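Side-chain contacts in ribose-phosphate pyrophosphokinase (Thermus thermophilus, PDB 7PN0), which catalyses the transfer of a diphosphate group from ATP to ribose 5-phosphate, yielding phosphoribosyl pyrophosphate and AMP: residues F91-S96 with R109-L114; D97-D100 with S105-A108; Q56-V59 with H65-E68; M71-A76 with A82-V87; L124-H129 with L284-L289. All coordinates share one frame; numbering follows the deposited sequence.

Contact 1 (F91-S96 with R109-L114); sequences FSYARS and RLIADL. With ADP (adenosine-5'-diphosphate), chain C.
Ile-111 parts its two branches between two rings: CG1 stands anti to the carbonyl carbon (chi1 -70°) and carries CD1 to Tyr-93, while CG2, on the other arm, meets Phe-91. The Phe-91 ring comes to that methyl because its CG lies anti to the backbone N (chi1 -177°). The contact belongs to a beta-alpha-beta crossover of the PRTase-like N-terminal part, where the 3-10 turn 92-95 after strand 83-88 rests on helix 107-118. Tyr-93 is met closely: CD2 lies 3.2 Å from Ile-111 CD1, and the two side chains cross at about a right angle. Phe-91 CE1 is 3.8 Å from Ile-111 CG2, with the side chains sliding past each other in opposite directions. One face of the Phe-91 ring is lidded by the turn itself, Ala-94 N standing 4.0 Å above the plane over its centre. Phe-58 adds an edge-to-face partner to Phe-91, and the Tyr-93 hydroxyl is hydrogen-bonded to Leu-39 N of the second subunit, which fixes the outer end of the Tyr-93 ring.

The far side of the turn grips the adenine of ADP. Arg-95 offers a guanidinium face to the base, while its NH1 keeps a salt bridge to Glu-220. ADP N3 sits over the centre of that guanidinium, 3.3 Å above its plane. Ser-96 meets the N7 edge of the purine, its OG donating to ADP N7 at 2.7 Å.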
# COMPACT_ATOMS: atom_id res chain seq x y z
N PHE A 91 5.42 -11.52 23.26
CA PHE A 91 5.98 -11.25 21.93
C PHE A 91 7.49 -11.41 22.04
O PHE A 91 8.19 -10.42 22.30
CB PHE A 91 5.57 -9.87 21.43
CG PHE A 91 6.04 -9.56 20.04
CD1 PHE A 91 6.16 -10.56 19.07
CD2 PHE A 91 6.41 -8.28 19.68
CE1 PHE A 91 6.56 -10.28 17.78
CE2 PHE A 91 6.84 -8.00 18.39
CZ PHE A 91 6.89 -8.99 17.44
N SER A 92 7.95 -12.66 21.92
CA SER A 92 9.38 -13.02 22.14
C SER A 92 10.27 -12.19 21.23
O SER A 92 11.38 -11.77 21.66
CB SER A 92 9.59 -14.49 21.92
OG SER A 92 9.44 -14.86 20.55
N TYR A 93 9.84 -11.99 19.98
CA TYR A 93 10.71 -11.32 18.99
C TYR A 93 10.85 -9.83 19.28
O TYR A 93 11.65 -9.17 18.55
CB TYR A 93 10.26 -11.60 17.55
CG TYR A 93 10.68 -12.93 16.99
CD1 TYR A 93 11.98 -13.13 16.53
CD2 TYR A 93 9.78 -13.99 16.90
CE1 TYR A 93 12.39 -14.33 15.98
CE2 TYR A 93 10.17 -15.20 16.35
CZ TYR A 93 11.47 -15.36 15.87
OH TYR A 93 11.86 -16.56 15.36
N ALA A 94 10.22 -9.30 20.33
CA ALA A 94 10.50 -7.91 20.76
C ALA A 94 12.00 -7.81 21.12
O ALA A 94 12.52 -6.71 21.12
CB ALA A 94 9.61 -7.47 21.91
N ARG A 95 12.68 -8.90 21.42
CA ARG A 95 14.13 -8.83 21.74
C ARG A 95 14.93 -8.51 20.49
O ARG A 95 16.06 -8.10 20.60
CB ARG A 95 14.61 -10.15 22.34
CG ARG A 95 13.99 -10.44 23.68
CD ARG A 95 14.44 -11.73 24.35
NE ARG A 95 15.89 -11.75 24.56
CZ ARG A 95 16.55 -12.79 25.07
NH1 ARG A 95 15.88 -13.89 25.43
NH2 ARG A 95 17.86 -12.73 25.18
N SER A 96 14.38 -8.80 19.32
CA SER A 96 15.05 -8.59 18.01
C SER A 96 14.66 -7.21 17.51
O SER A 96 13.92 -7.10 16.49
CB SER A 96 14.67 -9.66 17.03
OG SER A 96 15.08 -10.95 17.47
N ARG A 109 10.20 -5.91 13.77
CA ARG A 109 9.54 -5.05 12.76
C ARG A 109 9.01 -5.93 11.64
O ARG A 109 7.89 -5.72 11.16
CB ARG A 109 10.52 -3.98 12.27
CG ARG A 109 10.07 -3.28 11.00
CD ARG A 109 8.80 -2.49 11.21
NE ARG A 109 8.25 -2.02 9.97
CZ ARG A 109 8.30 -0.77 9.51
NH1 ARG A 109 7.72 -0.45 8.36
NH2 ARG A 109 8.92 0.17 10.22
N LEU A 110 9.79 -6.91 11.21
CA LEU A 110 9.33 -7.79 10.12
C LEU A 110 8.02 -8.44 10.56
O LEU A 110 7.06 -8.49 9.75
CB LEU A 110 10.38 -8.88 9.84
CG LEU A 110 9.88 -9.99 8.94
CD1 LEU A 110 9.57 -9.47 7.57
CD2 LEU A 110 10.90 -11.12 8.89
N ILE A 111 7.96 -8.93 11.79
CA ILE A 111 6.74 -9.64 12.24
C ILE A 111 5.57 -8.64 12.32
O ILE A 111 4.43 -9.01 12.01
CB ILE A 111 7.00 -10.43 13.54
CG1 ILE A 111 7.91 -11.63 13.29
CG2 ILE A 111 5.69 -10.86 14.10
CD1 ILE A 111 8.44 -12.25 14.55
N ALA A 112 5.82 -7.41 12.77
CA ALA A 112 4.74 -6.40 12.76
C ALA A 112 4.16 -6.30 11.35
O ALA A 112 2.90 -6.25 11.20
CB ALA A 112 5.23 -5.10 13.30
N ASP A 113 5.02 -6.15 10.35
CA ASP A 113 4.61 -6.02 8.92
C ASP A 113 3.86 -7.29 8.49
O ASP A 113 2.82 -7.15 7.83
CB ASP A 113 5.80 -5.64 8.07
CG ASP A 113 6.25 -4.19 8.27
OD1 ASP A 113 5.38 -3.34 8.54
OD2 ASP A 113 7.42 -3.94 8.18
N LEU A 114 4.35 -8.48 8.87
CA LEU A 114 3.66 -9.72 8.48
C LEU A 114 2.25 -9.75 9.12
O LEU A 114 1.33 -10.18 8.45
CB LEU A 114 4.47 -10.93 8.94
CG LEU A 114 5.88 -11.08 8.36
CD1 LEU A 114 6.53 -12.33 8.85
CD2 LEU A 114 5.86 -11.06 6.86
PB ADP C . 18.97 -6.75 25.61
O1B ADP C . 18.45 -5.62 26.51
O2B ADP C . 18.09 -6.99 24.41
O3B ADP C . 19.37 -8.03 26.31
PA ADP C . 21.01 -6.65 23.76
O1A ADP C . 20.18 -6.18 22.61
O2A ADP C . 22.45 -6.30 23.79
O3A ADP C . 20.35 -6.13 25.11
O5' ADP C . 20.80 -8.25 23.97
C5' ADP C . 20.23 -9.07 22.91
C4' ADP C . 20.92 -10.42 22.83
O4' ADP C . 19.90 -11.44 22.63
C3' ADP C . 21.90 -10.61 21.66
O3' ADP C . 22.44 -9.40 21.12
C2' ADP C . 20.98 -11.12 20.56
O2' ADP C . 21.70 -11.86 19.61
C1' ADP C . 19.97 -11.96 21.33
N9 ADP C . 18.62 -11.94 20.75
C8 ADP C . 18.15 -11.12 19.74
N7 ADP C . 16.90 -11.38 19.40
C5 ADP C . 16.55 -12.44 20.21
C6 ADP C . 15.36 -13.19 20.34
N6 ADP C . 14.27 -12.93 19.62
N1 ADP C . 15.33 -14.20 21.25
C2 ADP C . 16.43 -14.42 21.98
N3 ADP C . 17.59 -13.77 21.96
C4 ADP C . 17.60 -12.80 21.04

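Contact 2 (D97-D100 with S105-A108); sequences DKKD and SITA. With ADP (adenosine-5'-diphosphate), chain C.
Asp-97 meets Ile-106 through its backbone rather than its carboxylate: Ile-106 CG2 lies 3.9 Å from Asp-97 C, and the Asp-97 side chain leaves in the other direction. Its carboxylate is tied at both oxygens, OD2 to Ser-130 and to Gln-132 of the third subunit, OD1 to the next residue. Lys-98 turns back on itself to make that last link. Bends at chi3 and chi4 (67° and 62°) fold the chain so that NZ reaches the syn lone pair of Asp-97 OD1 at 2.7 Å, a salt bridge, and also donates to ADP O1A at 2.9 Å. The ammonium thus joins an anchored carboxylate to the alpha-phosphate of the nucleotide. With an alanine here, ADP O1A would probably lose this donor and Asp-97 OD1 would be left without its charged mate.

The loop is the nucleotide-binding connection between strand 83-88 and helix 107-118 of the PRTase-like fold, and it runs alongside the start of that helix. Ile-106, at the N-cap position, centres an inverse gamma turn and lays its side chain along the loop backbone. Lys-99 follows: its CB packs against Ile-106 CD1 at 4.2 Å, and its side chain also packs on His-134 of the third subunit. In segment 105-108, Ser-105 OG is hydrogen-bonded to Asp-74 of the second subunit. Asp-100 ends the segment at the ribose, its OD2 accepting a weak hydrogen bond from ADP O3' at 3.1 Å.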
# COMPACT_ATOMS: atom_id res chain seq x y z
N ASP A 97 15.14 -6.18 18.22
CA ASP A 97 14.56 -4.82 18.12
C ASP A 97 15.60 -3.83 17.58
O ASP A 97 15.29 -2.66 17.51
CB ASP A 97 14.00 -4.39 19.48
CG ASP A 97 15.06 -4.25 20.56
OD1 ASP A 97 16.21 -4.73 20.32
OD2 ASP A 97 14.80 -3.53 21.53
N LYS A 98 16.80 -4.27 17.24
CA LYS A 98 17.85 -3.35 16.76
C LYS A 98 18.76 -4.07 15.77
O LYS A 98 18.85 -5.33 15.78
CB LYS A 98 18.63 -2.81 17.96
CG LYS A 98 19.46 -3.85 18.68
CD LYS A 98 20.20 -3.31 19.89
CE LYS A 98 19.31 -2.89 21.02
NZ LYS A 98 18.55 -4.04 21.54
N LYS A 99 19.49 -3.29 15.00
CA LYS A 99 20.50 -3.88 14.10
C LYS A 99 21.85 -3.86 14.83
O LYS A 99 22.66 -2.98 14.57
CB LYS A 99 20.44 -3.08 12.80
CG LYS A 99 21.07 -3.77 11.63
CD LYS A 99 20.09 -3.91 10.50
CE LYS A 99 20.80 -4.38 9.27
NZ LYS A 99 20.34 -3.67 8.05
N ASP A 100 22.07 -4.77 15.77
CA ASP A 100 23.32 -4.75 16.58
C ASP A 100 24.42 -5.54 15.87
O ASP A 100 25.49 -5.66 16.44
CB ASP A 100 23.09 -5.22 18.02
CG ASP A 100 22.33 -6.54 18.16
OD1 ASP A 100 22.11 -7.22 17.11
OD2 ASP A 100 21.96 -6.87 19.32
N SER A 105 18.10 -9.33 10.30
CA SER A 105 16.69 -8.90 10.30
C SER A 105 16.38 -8.23 11.64
O SER A 105 16.75 -8.77 12.70
CB SER A 105 15.77 -10.09 10.06
OG SER A 105 14.41 -9.67 10.11
N ILE A 106 15.71 -7.10 11.61
CA ILE A 106 15.08 -6.51 12.82
C ILE A 106 13.73 -7.20 12.95
O ILE A 106 12.72 -6.71 12.38
CB ILE A 106 14.98 -4.98 12.72
CG1 ILE A 106 16.34 -4.33 12.42
CG2 ILE A 106 14.35 -4.44 13.99
CD1 ILE A 106 16.26 -2.85 12.17
N THR A 107 13.79 -8.44 13.41
CA THR A 107 12.67 -9.40 13.28
C THR A 107 11.38 -8.90 13.95
O THR A 107 10.32 -9.25 13.43
CB THR A 107 13.06 -10.79 13.76
OG1 THR A 107 14.43 -10.95 13.43
CG2 THR A 107 12.18 -11.80 13.09
N ALA A 108 11.44 -8.07 15.00
CA ALA A 108 10.22 -7.51 15.63
C ALA A 108 9.47 -6.65 14.61
O ALA A 108 8.25 -6.76 14.52
CB ALA A 108 10.61 -6.73 16.86
PB ADP C . 18.97 -6.75 25.61
O1B ADP C . 18.45 -5.62 26.51
O2B ADP C . 18.09 -6.99 24.41
O3B ADP C . 19.37 -8.03 26.31
PA ADP C . 21.01 -6.65 23.76
O1A ADP C . 20.18 -6.18 22.61
O2A ADP C . 22.45 -6.30 23.79
O3A ADP C . 20.35 -6.13 25.11
O5' ADP C . 20.80 -8.25 23.97
C5' ADP C . 20.23 -9.07 22.91
C4' ADP C . 20.92 -10.42 22.83
O4' ADP C . 19.90 -11.44 22.63
C3' ADP C . 21.90 -10.61 21.66
O3' ADP C . 22.44 -9.40 21.12
C2' ADP C . 20.98 -11.12 20.56
O2' ADP C . 21.70 -11.86 19.61
C1' ADP C . 19.97 -11.96 21.33
N9 ADP C . 18.62 -11.94 20.75
C8 ADP C . 18.15 -11.12 19.74
N7 ADP C . 16.90 -11.38 19.40
C5 ADP C . 16.55 -12.44 20.21
C6 ADP C . 15.36 -13.19 20.34
N6 ADP C . 14.27 -12.93 19.62
N1 ADP C . 15.33 -14.20 21.25
C2 ADP C . 16.43 -14.42 21.98
N3 ADP C . 17.59 -13.77 21.96
C4 ADP C . 17.60 -12.80 21.04

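Contact 3 (Q56-V59 with H65-E68); sequences QSFV and HLME
Gln-56 spends both N-H groups of its amide on helix 62-78. NE2 donates to Glu-68 OE1 at 2.8 Å, nearly straight (171°), and to the backbone His-65 O at 2.9 Å, in the carbonyl plane on a lone pair. The helix belongs to the beta-alpha-beta unit 51-55, 62-78, 83-88, and these bonds tie the loop leaving its first strand to the first turns of the helix. The acceptor carboxylate is met from above its plane (38° out of it), the amide and carboxylate planes being turned 53° apart. Both groups are buried and further secured: Gln-56 OE1 is bonded to Ser-10, and Glu-68 reaches Gln-9 N and Thr-31, which should fix the amide's rotation and the carboxylate's place.

Farther out the contact turns apolar. Phe-58, the centre of an inverse gamma turn, packs its ring against Leu-66. The ring also touches Ile-111 of helix 107-118. The leucine approaches at a slant, with Leu-66 CD1 at 3.8 Å from Phe-58 CZ and Leu-66 CB at 4.0 Å from Phe-58 CE2.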
# COMPACT_ATOMS: atom_id res chain seq x y z
N GLN A 56 -2.42 -15.73 20.99
CA GLN A 56 -1.22 -16.58 20.69
C GLN A 56 0.01 -15.95 21.31
O GLN A 56 0.26 -14.77 21.05
CB GLN A 56 -1.03 -16.72 19.18
CG GLN A 56 0.03 -17.75 18.84
CD GLN A 56 -0.56 -19.13 18.74
OE1 GLN A 56 -1.12 -19.67 19.70
NE2 GLN A 56 -0.47 -19.70 17.56
N SER A 57 0.75 -16.72 22.13
CA SER A 57 2.07 -16.31 22.66
C SER A 57 3.16 -16.97 21.83
O SER A 57 2.94 -18.07 21.27
CB SER A 57 2.21 -16.60 24.14
OG SER A 57 1.47 -15.67 24.88
N PHE A 58 4.32 -16.31 21.76
CA PHE A 58 5.49 -16.76 20.97
C PHE A 58 6.33 -17.69 21.84
O PHE A 58 7.42 -17.31 22.26
CB PHE A 58 6.28 -15.55 20.49
CG PHE A 58 5.69 -14.88 19.28
CD1 PHE A 58 4.45 -14.27 19.34
CD2 PHE A 58 6.36 -14.90 18.07
CE1 PHE A 58 3.87 -13.72 18.20
CE2 PHE A 58 5.79 -14.30 16.95
CZ PHE A 58 4.58 -13.66 17.05
N VAL A 59 5.81 -18.89 22.08
CA VAL A 59 6.48 -19.97 22.87
C VAL A 59 6.72 -21.17 21.96
O VAL A 59 6.11 -21.29 20.88
CB VAL A 59 5.64 -20.36 24.10
CG1 VAL A 59 5.47 -19.19 25.07
CG2 VAL A 59 4.28 -20.87 23.68
N HIS A 65 3.70 -21.36 15.89
CA HIS A 65 2.72 -20.49 16.57
C HIS A 65 2.58 -19.16 15.81
O HIS A 65 1.46 -18.64 15.72
CB HIS A 65 3.12 -20.30 18.01
CG HIS A 65 2.94 -21.53 18.83
ND1 HIS A 65 1.95 -22.45 18.59
CD2 HIS A 65 3.58 -21.93 19.95
CE1 HIS A 65 1.99 -23.40 19.53
NE2 HIS A 65 3.01 -23.15 20.32
N LEU A 66 3.69 -18.61 15.31
CA LEU A 66 3.66 -17.38 14.46
C LEU A 66 2.80 -17.66 13.22
O LEU A 66 1.90 -16.86 12.94
CB LEU A 66 5.08 -16.99 14.02
CG LEU A 66 5.17 -15.89 12.97
CD1 LEU A 66 4.38 -14.66 13.40
CD2 LEU A 66 6.64 -15.55 12.66
N MET A 67 3.06 -18.75 12.50
CA MET A 67 2.31 -19.04 11.25
C MET A 67 0.84 -19.30 11.59
O MET A 67 -0.04 -18.81 10.87
CB MET A 67 2.90 -20.27 10.54
CG MET A 67 2.20 -20.58 9.25
SD MET A 67 2.29 -19.11 8.18
CE MET A 67 1.80 -19.80 6.62
N GLU A 68 0.55 -20.09 12.64
CA GLU A 68 -0.86 -20.33 13.06
C GLU A 68 -1.55 -18.98 13.28
O GLU A 68 -2.73 -18.83 12.86
CB GLU A 68 -0.92 -21.23 14.30
CG GLU A 68 -2.35 -21.52 14.73
CD GLU A 68 -2.50 -22.26 16.04
OE1 GLU A 68 -1.58 -22.17 16.88
OE2 GLU A 68 -3.52 -22.94 16.21

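Contact 4 (M71-A76 with A82-V87); sequences MMVDAA and ARVTAV
Val-73 of helix 62-78 and Val-84 of strand 83-88 mark the closest approach of the two backbones, their CA atoms 6.6 Å apart, where the helix lies over the sheet in a beta-alpha-beta unit with strand 51-55. Val-84 points at the helix and divides its methyls between two residues one turn apart. With CG1 anti to the backbone N (chi1 177°), that branch goes to Val-73, 4.0 Å from Val-73 CG2 and almost as near to the companion methyl CG1. The other branch, CG2, meets the Ala-76 methyl CB at 3.7 Å. The valine thus straddles the helix surface between a branched side chain and a bare methyl group.

Ile-54 of strand 51-55 touches both valines, and Tyr-43 lies against Ala-76, so the same patch is shared by three strands. The polar end of Arg-83 looks elsewhere, forming salt bridges with Asp-51 and with Glu-49 of the fifth subunit. Across the contact itself no hydrogen bond or salt bridge forms. The joint therefore rests on methyl packing, without direction-setting bonds across it.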
# COMPACT_ATOMS: atom_id res chain seq x y z
N MET A 71 -2.14 -17.19 9.92
CA MET A 71 -3.23 -17.92 9.20
C MET A 71 -4.60 -17.69 9.88
O MET A 71 -5.58 -17.49 9.17
CB MET A 71 -2.90 -19.41 9.17
CG MET A 71 -1.80 -19.72 8.29
SD MET A 71 -1.39 -21.47 8.34
CE MET A 71 -2.83 -22.16 7.54
N MET A 72 -4.69 -17.63 11.22
CA MET A 72 -5.99 -17.38 11.91
C MET A 72 -6.44 -15.94 11.67
O MET A 72 -7.63 -15.71 11.46
CB MET A 72 -5.86 -17.68 13.40
CG MET A 72 -5.77 -19.14 13.66
SD MET A 72 -5.77 -19.52 15.42
CE MET A 72 -7.47 -19.16 15.79
N VAL A 73 -5.51 -14.98 11.63
CA VAL A 73 -5.84 -13.57 11.33
C VAL A 73 -6.33 -13.47 9.89
O VAL A 73 -7.46 -12.88 9.62
CB VAL A 73 -4.61 -12.69 11.57
CG1 VAL A 73 -4.75 -11.37 10.86
CG2 VAL A 73 -4.37 -12.52 13.06
N ASP A 74 -5.57 -14.07 8.98
CA ASP A 74 -5.94 -14.14 7.54
C ASP A 74 -7.35 -14.72 7.32
O ASP A 74 -8.18 -14.14 6.57
CB ASP A 74 -4.88 -14.88 6.76
CG ASP A 74 -5.22 -14.94 5.29
OD1 ASP A 74 -5.31 -13.84 4.64
OD2 ASP A 74 -5.44 -16.06 4.84
N ALA A 75 -7.59 -15.89 7.90
CA ALA A 75 -8.83 -16.67 7.76
C ALA A 75 -9.97 -15.86 8.37
O ALA A 75 -11.07 -15.85 7.78
CB ALA A 75 -8.64 -18.01 8.41
N ALA A 76 -9.73 -15.15 9.49
CA ALA A 76 -10.77 -14.32 10.15
C ALA A 76 -11.17 -13.21 9.20
O ALA A 76 -12.41 -12.99 9.07
CB ALA A 76 -10.32 -13.77 11.47
N ALA A 82 -15.46 -8.20 11.32
CA ALA A 82 -15.51 -6.72 11.26
C ALA A 82 -14.13 -6.19 11.64
O ALA A 82 -13.68 -5.19 11.07
CB ALA A 82 -16.55 -6.16 12.18
N ARG A 83 -13.53 -6.80 12.66
CA ARG A 83 -12.27 -6.31 13.22
C ARG A 83 -11.53 -7.53 13.72
O ARG A 83 -12.19 -8.45 14.29
CB ARG A 83 -12.45 -5.28 14.33
CG ARG A 83 -11.12 -4.63 14.71
CD ARG A 83 -11.31 -3.41 15.58
NE ARG A 83 -12.04 -3.69 16.82
CZ ARG A 83 -12.30 -2.76 17.74
NH1 ARG A 83 -12.99 -3.06 18.82
NH2 ARG A 83 -11.84 -1.53 17.58
N VAL A 84 -10.21 -7.53 13.53
CA VAL A 84 -9.34 -8.63 14.03
C VAL A 84 -8.20 -8.04 14.88
O VAL A 84 -7.44 -7.22 14.39
CB VAL A 84 -8.80 -9.48 12.88
CG1 VAL A 84 -7.85 -10.54 13.39
CG2 VAL A 84 -9.91 -10.13 12.10
N THR A 85 -8.14 -8.46 16.15
CA THR A 85 -7.05 -8.10 17.07
C THR A 85 -6.17 -9.32 17.31
O THR A 85 -6.72 -10.40 17.74
CB THR A 85 -7.61 -7.56 18.39
OG1 THR A 85 -8.44 -6.42 18.12
CG2 THR A 85 -6.51 -7.28 19.38
N ALA A 86 -4.86 -9.16 17.14
CA ALA A 86 -3.85 -10.14 17.56
C ALA A 86 -3.62 -9.90 19.05
O ALA A 86 -3.01 -8.90 19.41
CB ALA A 86 -2.56 -10.04 16.79
N VAL A 87 -4.07 -10.83 19.87
CA VAL A 87 -3.74 -10.83 21.32
C VAL A 87 -2.48 -11.68 21.49
O VAL A 87 -2.54 -12.90 21.34
CB VAL A 87 -4.91 -11.30 22.18
CG1 VAL A 87 -4.52 -11.22 23.64
CG2 VAL A 87 -6.16 -10.47 21.89

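Contact 5 (L124-H129 with L284-L289); sequences LTMTLH and LTVAPL. With ADP (adenosine-5'-diphosphate), chain C; SO4 (sulfate ion), chain F.
Met-126 and Val-286 meet tip to tip, and this end of the contact is closely packed. The thioether methyl Met-126 CE lies 3.7 Å from Val-286 CG1 and equally near Leu-289 CD2, placed there by a bend at chi3 (-81°) in an otherwise extended chain. Val-286 holds the N-cap position of helix 287-299, and Leu-289 is in its first turn.

Away from this plug the packing gives way. Thr-285 and Pro-288 lie at the surface of the assembly; Thr-285 OG1 accepts from Ala-287 N at 3.3 Å in an ST turn. Beyond Met-126 the chain leaves the sheet for the ligands: Thr-127 OG1 donates at 2.6 Å to O2 of a sulfate ion, probably from the crystallisation liquor. His-129, its ND1 bonded to Asp-219, turns NE2 to ADP O2B at 2.7 Å, with the oxygen at the edge of the ring. A phenylalanine in its place is likely to leave the beta-phosphate without this donor and Asp-219 without its imidazole partner.

Strand 122-126 runs between strands 83-88 and 141-144, and Leu-124 extends the apolar seam to Phe-290 and Ile-294. Helix 287-299, entered from edge strand 281-284 of the other sheet, thereby packs against the N-terminal sheet.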
# COMPACT_ATOMS: atom_id res chain seq x y z
N LEU A 124 -2.85 -6.42 21.03
CA LEU A 124 -2.96 -6.33 22.51
C LEU A 124 -1.83 -7.19 23.07
O LEU A 124 -1.80 -8.37 22.72
CB LEU A 124 -4.33 -6.84 22.99
CG LEU A 124 -4.51 -6.90 24.52
CD1 LEU A 124 -4.27 -5.54 25.13
CD2 LEU A 124 -5.88 -7.49 24.88
N THR A 125 -0.93 -6.60 23.86
CA THR A 125 0.27 -7.32 24.32
C THR A 125 0.60 -6.86 25.73
O THR A 125 0.02 -5.90 26.20
CB THR A 125 1.41 -7.20 23.30
OG1 THR A 125 2.49 -8.05 23.66
CG2 THR A 125 1.96 -5.81 23.13
N MET A 126 1.63 -7.45 26.31
CA MET A 126 2.03 -7.11 27.69
C MET A 126 3.55 -7.13 27.77
O MET A 126 4.16 -8.01 27.18
CB MET A 126 1.42 -8.06 28.72
CG MET A 126 1.93 -7.84 30.14
SD MET A 126 1.07 -8.94 31.33
CE MET A 126 -0.43 -8.02 31.59
N THR A 127 4.11 -6.19 28.50
CA THR A 127 5.56 -6.14 28.78
C THR A 127 6.38 -6.45 27.51
O THR A 127 7.15 -7.45 27.48
CB THR A 127 5.92 -7.03 29.97
OG1 THR A 127 5.04 -6.78 31.07
CG2 THR A 127 7.36 -6.82 30.38
N LEU A 128 6.36 -5.55 26.53
CA LEU A 128 7.32 -5.62 25.39
C LEU A 128 8.74 -5.50 25.92
O LEU A 128 8.96 -4.76 26.88
CB LEU A 128 7.05 -4.51 24.40
CG LEU A 128 5.76 -4.72 23.63
CD1 LEU A 128 5.41 -3.46 22.88
CD2 LEU A 128 5.88 -5.91 22.69
N HIS A 129 9.66 -6.27 25.35
CA HIS A 129 11.08 -6.29 25.76
C HIS A 129 11.65 -4.87 25.74
O HIS A 129 12.38 -4.50 26.67
CB HIS A 129 11.88 -7.20 24.82
CG HIS A 129 13.33 -7.15 25.14
ND1 HIS A 129 13.85 -7.68 26.32
CD2 HIS A 129 14.37 -6.56 24.48
CE1 HIS A 129 15.15 -7.46 26.34
NE2 HIS A 129 15.50 -6.79 25.23
N LEU A 284 1.30 -15.76 38.45
CA LEU A 284 0.53 -14.53 38.68
C LEU A 284 -0.38 -14.38 37.46
O LEU A 284 0.11 -14.00 36.36
CB LEU A 284 1.46 -13.32 38.83
CG LEU A 284 2.69 -13.48 39.72
CD1 LEU A 284 3.56 -12.23 39.67
CD2 LEU A 284 2.29 -13.80 41.18
N THR A 285 -1.64 -14.75 37.58
CA THR A 285 -2.51 -14.82 36.38
C THR A 285 -2.78 -13.39 35.86
O THR A 285 -3.02 -12.47 36.64
CB THR A 285 -3.78 -15.64 36.60
OG1 THR A 285 -4.30 -15.69 35.27
CG2 THR A 285 -4.75 -15.06 37.59
N VAL A 286 -2.72 -13.22 34.54
CA VAL A 286 -3.07 -11.94 33.88
C VAL A 286 -4.29 -12.18 33.00
O VAL A 286 -4.67 -11.26 32.27
CB VAL A 286 -1.88 -11.36 33.09
CG1 VAL A 286 -0.81 -10.83 34.04
CG2 VAL A 286 -1.30 -12.37 32.14
N ALA A 287 -4.93 -13.34 33.08
CA ALA A 287 -6.20 -13.58 32.35
C ALA A 287 -7.24 -12.49 32.68
O ALA A 287 -7.88 -11.93 31.78
CB ALA A 287 -6.71 -14.97 32.65
N PRO A 288 -7.44 -12.09 33.96
CA PRO A 288 -8.44 -11.07 34.26
C PRO A 288 -8.10 -9.69 33.68
O PRO A 288 -8.98 -8.99 33.24
CB PRO A 288 -8.48 -10.98 35.80
CG PRO A 288 -7.91 -12.34 36.23
CD PRO A 288 -6.86 -12.69 35.18
N LEU A 289 -6.83 -9.33 33.65
CA LEU A 289 -6.41 -8.04 33.08
C LEU A 289 -6.57 -8.08 31.56
O LEU A 289 -7.08 -7.11 30.99
CB LEU A 289 -4.98 -7.71 33.47
CG LEU A 289 -4.48 -6.35 32.97
CD1 LEU A 289 -5.40 -5.21 33.41
CD2 LEU A 289 -3.06 -6.12 33.39
PB ADP C . 18.97 -6.75 25.61
O1B ADP C . 18.45 -5.62 26.51
O2B ADP C . 18.09 -6.99 24.41
O3B ADP C . 19.37 -8.03 26.31
PA ADP C . 21.01 -6.65 23.76
O1A ADP C . 20.18 -6.18 22.61
O2A ADP C . 22.45 -6.30 23.79
O3A ADP C . 20.35 -6.13 25.11
O5' ADP C . 20.80 -8.25 23.97
C5' ADP C . 20.23 -9.07 22.91
C4' ADP C . 20.92 -10.42 22.83
O4' ADP C . 19.90 -11.44 22.63
C3' ADP C . 21.90 -10.61 21.66
O3' ADP C . 22.44 -9.40 21.12
C2' ADP C . 20.98 -11.12 20.56
O2' ADP C . 21.70 -11.86 19.61
C1' ADP C . 19.97 -11.96 21.33
N9 ADP C . 18.62 -11.94 20.75
C8 ADP C . 18.15 -11.12 19.74
N7 ADP C . 16.90 -11.38 19.40
C5 ADP C . 16.55 -12.44 20.21
C6 ADP C . 15.36 -13.19 20.34
N6 ADP C . 14.27 -12.93 19.62
N1 ADP C . 15.33 -14.20 21.25
C2 ADP C . 16.43 -14.42 21.98
N3 ADP C . 17.59 -13.77 21.96
C4 ADP C . 17.60 -12.80 21.04
S SO4 F . 6.02 -3.36 32.20
O1 SO4 F . 5.23 -2.16 32.32
O2 SO4 F . 5.12 -4.49 32.35
O3 SO4 F . 7.05 -3.42 33.26
O4 SO4 F . 6.62 -3.43 30.91

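In the fold
Contacts 1, 4 and 5 are buried and apolar across their segments; contact 3 is buried too but is led by hydrogen bonds. Contact 2 is only partly buried and is nested within the chain loop that contact 1 closes. These two share helix 107-118 and both touch ADP, contact 1 at the base, contact 2 at phosphate and ribose. Contacts 3 and 4 share helix 62-78, and Gln-56 N, just past strand 51-55, bonds to Val-87 O of strand 83-88. Contact 5, nearest the centre, alone spans distant parts of the chain: it joins the N-terminal sheet, beside contact 4's strand, to the C-terminal helix, and His-129 brings it to the same nucleotide.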